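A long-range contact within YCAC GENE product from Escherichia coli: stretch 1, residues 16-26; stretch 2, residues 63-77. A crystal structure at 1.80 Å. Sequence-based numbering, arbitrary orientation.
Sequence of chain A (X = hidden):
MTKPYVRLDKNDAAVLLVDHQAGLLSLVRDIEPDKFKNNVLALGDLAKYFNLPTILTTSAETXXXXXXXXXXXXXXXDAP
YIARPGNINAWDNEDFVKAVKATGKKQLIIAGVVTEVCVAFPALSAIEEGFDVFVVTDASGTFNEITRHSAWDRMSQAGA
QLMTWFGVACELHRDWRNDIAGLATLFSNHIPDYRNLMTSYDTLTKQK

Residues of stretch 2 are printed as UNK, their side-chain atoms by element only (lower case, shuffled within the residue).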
# COMPACT_ATOMS: atom_id res chain seq x y z
N LEU A 16 -19.85 21.04 -14.93
CA LEU A 16 -18.86 21.21 -15.99
C LEU A 16 -18.05 19.93 -16.10
O LEU A 16 -17.37 19.55 -15.14
CB LEU A 16 -17.90 22.38 -15.70
CG LEU A 16 -18.41 23.73 -15.19
CD1 LEU A 16 -17.27 24.75 -15.22
CD2 LEU A 16 -19.60 24.22 -15.98
N LEU A 17 -18.15 19.26 -17.24
CA LEU A 17 -17.42 18.01 -17.48
C LEU A 17 -16.30 18.35 -18.46
O LEU A 17 -16.54 18.53 -19.66
CB LEU A 17 -18.36 16.94 -18.03
CG LEU A 17 -19.56 16.63 -17.12
CD1 LEU A 17 -20.40 15.51 -17.73
CD2 LEU A 17 -19.06 16.22 -15.72
N VAL A 18 -15.08 18.40 -17.94
CA VAL A 18 -13.92 18.81 -18.71
C VAL A 18 -12.92 17.75 -19.16
O VAL A 18 -12.21 17.15 -18.34
CB VAL A 18 -13.13 19.90 -17.91
CG1 VAL A 18 -12.10 20.61 -18.81
CG2 VAL A 18 -14.09 20.92 -17.27
N ASP A 19 -12.87 17.54 -20.47
CA ASP A 19 -11.91 16.64 -21.10
C ASP A 19 -11.88 15.15 -20.71
O ASP A 19 -10.80 14.56 -20.61
CB ASP A 19 -10.50 17.23 -21.01
CG ASP A 19 -10.43 18.67 -21.50
OD1 ASP A 19 -11.39 19.16 -22.13
OD2 ASP A 19 -9.41 19.33 -21.24
N HIS A 20 -13.04 14.56 -20.46
CA HIS A 20 -13.10 13.14 -20.16
C HIS A 20 -13.03 12.50 -21.56
O HIS A 20 -14.05 12.05 -22.11
CB HIS A 20 -14.42 12.77 -19.47
CG HIS A 20 -14.52 13.23 -18.04
ND1 HIS A 20 -15.22 14.36 -17.67
CD2 HIS A 20 -14.06 12.68 -16.89
CE1 HIS A 20 -15.20 14.48 -16.36
NE2 HIS A 20 -14.50 13.47 -15.85
N GLN A 21 -11.84 12.52 -22.14
CA GLN A 21 -11.63 11.99 -23.49
C GLN A 21 -10.98 10.61 -23.50
O GLN A 21 -10.19 10.28 -22.61
CB GLN A 21 -10.82 13.00 -24.30
CG GLN A 21 -11.59 14.30 -24.53
CD GLN A 21 -10.70 15.47 -24.91
OE1 GLN A 21 -10.61 16.42 -24.10
NE2 GLN A 21 -10.08 15.43 -26.00
N ALA A 22 -11.29 9.82 -24.53
CA ALA A 22 -10.79 8.46 -24.66
C ALA A 22 -9.28 8.31 -24.52
O ALA A 22 -8.81 7.43 -23.79
CB ALA A 22 -11.26 7.85 -25.97
N GLY A 23 -8.52 9.17 -25.19
CA GLY A 23 -7.08 9.12 -25.11
C GLY A 23 -6.61 9.55 -23.73
O GLY A 23 -5.85 8.84 -23.06
N LEU A 24 -7.12 10.69 -23.27
CA LEU A 24 -6.73 11.23 -21.96
C LEU A 24 -7.02 10.30 -20.78
O LEU A 24 -6.31 10.33 -19.76
CB LEU A 24 -7.36 12.62 -21.74
CG LEU A 24 -6.87 13.73 -22.69
CD1 LEU A 24 -7.65 15.03 -22.43
CD2 LEU A 24 -5.37 13.96 -22.49
N LEU A 25 -8.06 9.48 -20.88
CA LEU A 25 -8.36 8.56 -19.79
C LEU A 25 -7.24 7.54 -19.57
O LEU A 25 -7.12 6.99 -18.48
CB LEU A 25 -9.70 7.84 -20.01
CG LEU A 25 -10.97 8.70 -19.88
CD1 LEU A 25 -12.21 7.84 -19.97
CD2 LEU A 25 -10.96 9.42 -18.57
N SER A 26 -6.41 7.30 -20.59
CA SER A 26 -5.30 6.34 -20.41
C SER A 26 -4.22 6.92 -19.48
O SER A 26 -3.42 6.18 -18.91
CB SER A 26 -4.68 5.90 -21.75
OG SER A 26 -3.95 6.94 -22.37
N UNK A 63 -6.88 14.53 -32.24
CA UNK A 63 -5.47 14.27 -32.07
C UNK A 63 -5.36 13.14 -31.08
O UNK A 63 -6.34 12.43 -30.83
N UNK A 64 -4.19 12.97 -30.46
CA UNK A 64 -3.97 11.90 -29.48
C UNK A 64 -4.96 11.93 -28.31
O UNK A 64 -5.31 10.88 -27.76
c UNK A 64 -1.91 12.84 -30.16
c UNK A 64 -2.55 12.19 -28.99
c UNK A 64 -2.98 13.78 -30.64
N UNK A 65 -5.41 13.12 -27.93
CA UNK A 65 -6.35 13.29 -26.81
C UNK A 65 -7.61 12.46 -27.01
O UNK A 65 -8.17 11.90 -26.04
c UNK A 65 -6.66 14.77 -26.58
o UNK A 65 -4.42 14.96 -25.71
n UNK A 65 -5.73 16.79 -25.60
c UNK A 65 -5.51 15.52 -25.93
N UNK A 66 -8.04 12.36 -28.26
CA UNK A 66 -9.21 11.55 -28.57
C UNK A 66 -10.54 12.21 -28.33
O UNK A 66 -10.61 13.29 -27.73
N UNK A 67 -11.63 11.56 -28.77
CA UNK A 67 -12.99 12.07 -28.62
C UNK A 67 -13.50 11.94 -27.21
O UNK A 67 -12.97 11.17 -26.41
c UNK A 67 -13.08 9.85 -29.42
c UNK A 67 -13.78 11.16 -29.56
c UNK A 67 -11.62 10.25 -29.45
N UNK A 68 -14.55 12.69 -26.91
CA UNK A 68 -15.19 12.63 -25.60
C UNK A 68 -15.76 11.22 -25.50
O UNK A 68 -16.23 10.66 -26.50
c UNK A 68 -17.08 13.75 -24.21
c UNK A 68 -16.17 14.36 -23.14
c UNK A 68 -18.34 14.58 -24.39
c UNK A 68 -16.34 13.65 -25.55
N UNK A 69 -15.70 10.61 -24.32
CA UNK A 69 -16.25 9.26 -24.19
C UNK A 69 -17.72 9.33 -24.64
O UNK A 69 -18.47 10.22 -24.24
c UNK A 69 -16.80 9.62 -21.73
c UNK A 69 -14.65 8.51 -22.42
c UNK A 69 -16.12 8.71 -22.76
N UNK A 70 -18.14 8.38 -25.50
CA UNK A 70 -19.48 8.28 -26.07
C UNK A 70 -20.66 8.45 -25.11
O UNK A 70 -21.66 9.07 -25.47
c UNK A 70 -18.05 6.74 -27.13
c UNK A 70 -17.32 7.22 -25.91
c UNK A 70 -19.47 6.90 -26.73
N UNK A 71 -20.55 7.90 -23.91
CA UNK A 71 -21.62 7.99 -22.93
C UNK A 71 -22.05 9.42 -22.64
O UNK A 71 -23.24 9.73 -22.66
o UNK A 71 -19.52 4.07 -21.88
c UNK A 71 -21.24 7.30 -21.61
c UNK A 71 -21.17 5.79 -21.69
c UNK A 71 -19.78 5.28 -22.03
o UNK A 71 -18.93 6.10 -22.45
N UNK A 72 -21.09 10.30 -22.42
CA UNK A 72 -21.40 11.70 -22.11
C UNK A 72 -22.04 12.41 -23.29
O UNK A 72 -23.04 13.12 -23.14
c UNK A 72 -20.58 11.90 -19.21
c UNK A 72 -18.25 12.55 -19.94
c UNK A 72 -19.55 11.82 -20.34
c UNK A 72 -20.13 12.42 -21.62
N UNK A 73 -21.47 12.19 -24.46
CA UNK A 73 -21.98 12.78 -25.70
C UNK A 73 -23.44 12.36 -25.90
O UNK A 73 -24.32 13.18 -26.19
c UNK A 73 -21.16 13.04 -28.12
c UNK A 73 -20.10 12.45 -29.03
c UNK A 73 -18.73 12.42 -28.32
c UNK A 73 -21.13 12.24 -26.85
n UNK A 73 -17.80 11.37 -28.85
N UNK A 74 -23.70 11.06 -25.72
CA UNK A 74 -25.04 10.50 -25.87
C UNK A 74 -26.02 11.00 -24.81
O UNK A 74 -27.20 11.21 -25.09
c UNK A 74 -24.97 8.96 -25.84
N UNK A 75 -25.52 11.19 -23.60
CA UNK A 75 -26.36 11.62 -22.48
C UNK A 75 -26.76 13.09 -22.50
O UNK A 75 -27.82 13.46 -21.98
c UNK A 75 -26.54 11.48 -19.94
n UNK A 75 -26.73 10.02 -18.06
c UNK A 75 -25.98 10.76 -18.74
o UNK A 75 -24.77 10.92 -18.49
c UNK A 75 -25.67 11.29 -21.16
N UNK A 76 -25.92 13.93 -23.07
CA UNK A 76 -26.18 15.37 -23.12
C UNK A 76 -26.08 15.86 -24.56
O UNK A 76 -25.24 16.71 -24.88
c UNK A 76 -25.21 15.65 -20.80
c UNK A 76 -26.21 16.11 -19.94
c UNK A 76 -25.17 16.10 -22.23
c UNK A 76 -24.27 14.74 -20.31
c UNK A 76 -24.34 14.27 -18.99
c UNK A 76 -26.29 15.65 -18.63
c UNK A 76 -25.35 14.73 -18.15
N UNK A 77 -26.98 15.38 -25.44
CA UNK A 77 -26.95 15.80 -26.84
C UNK A 77 -27.23 17.27 -27.10
O UNK A 77 -26.74 17.82 -28.08
c UNK A 77 -28.98 14.69 -26.39
c UNK A 77 -28.00 14.89 -27.49
c UNK A 77 -28.10 14.46 -25.20

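Position 63 has no side-chain atoms and lies beyond reach of stretch 1; it is Gly63. Its phi/psi of -171/-160 is comfortable for glycine, and a CB would clash with position 64. Position 64 carries three carbons that close onto the backbone N, the mark of proline. The ring of Pro64 stays clear of stretch 1, but backbone Pro64 O lies 3.6 Å from Gly23 CA, where a CB on Gly23 would collide with it.

At position 65 two carbons end in one oxygen and one nitrogen, so it is Asn65. Its backbone O receives two hydrogen bonds, from Leu24 N at 3.2 Å and a weak one from Gly23 N at 2.9 Å. Asn65 OD1 lies 3.5 Å from Leu24 CD2. Both polar ends of this buried amide find hydrogen bonds elsewhere in the structure.

Position 66 again lacks a side chain: Gly66. At phi/psi 81/171 a CB would be jammed against the carbonyl O of Asn65, which by itself calls for glycine; it would also sit 2.9 Å from Gly23 N. Gly66 O accepts a nearly straight hydrogen bond of 2.8 Å from Gln21 NE2.

Position 67 has three carbons in a ring on the backbone N, hence Pro67. Its CA-to-CB bond points away from stretch 1, yet Pro67 CD lies 4.2 Å from Ala22 CB. A proline has no N-H to give, but its carbonyl remains free to accept: Ala22 N donates to Pro67 O at 2.9 Å.

Position 68 bears four carbons forked at the second, the pattern of leucine. Although the CA-to-CB bond of Leu68 points away, its chi1 t, chi2 p conformation brings Leu68 CD1 within 3.3 Å of His20 O. Position 69 has one carbon carrying two more, so it is Val69. Val69 CG1 packs 3.5 Å from Leu25 CD1, and Val69 N donates to His20 O at 3.1 Å. This compact apolar residue also occupies the N-cap position.

Position 70, a three-carbon ring on N, is Pro70, well suited to a helix's first turn, where no N-H is needed. Position 71, three carbons ending in two oxygens, is partly exposed Glu71. Position 72 has four carbons forked at the second: Leu72 points toward stretch 1, with Leu72 CD2 3.9 Å from Leu17 CD1. Position 73, four carbons in a row ending in nitrogen, is Lys73, also partly exposed; Lys73 NZ donates to Leu68 O.

Position 74, one carbon, is exposed Ala74; position 75, three carbons ending in oxygen and nitrogen, is Gln75. Position 76 has one carbon and a six-carbon ring: buried Phe76, with Phe76 CE2 4.3 Å from Leu17 CD1. Position 77, a three-carbon ring on N, is exposed Pro77.

The contact thus joins a polar backbone seam, with a single beta bridge between Gln21 and Leu68, to apolar packing by the helix. Gly23 and Gly66 permit the close approach; Leu17, Leu72 and Phe76 fill the buried space beyond it.

Stretch 2 63-77: GPNGPLVPELKAQFP
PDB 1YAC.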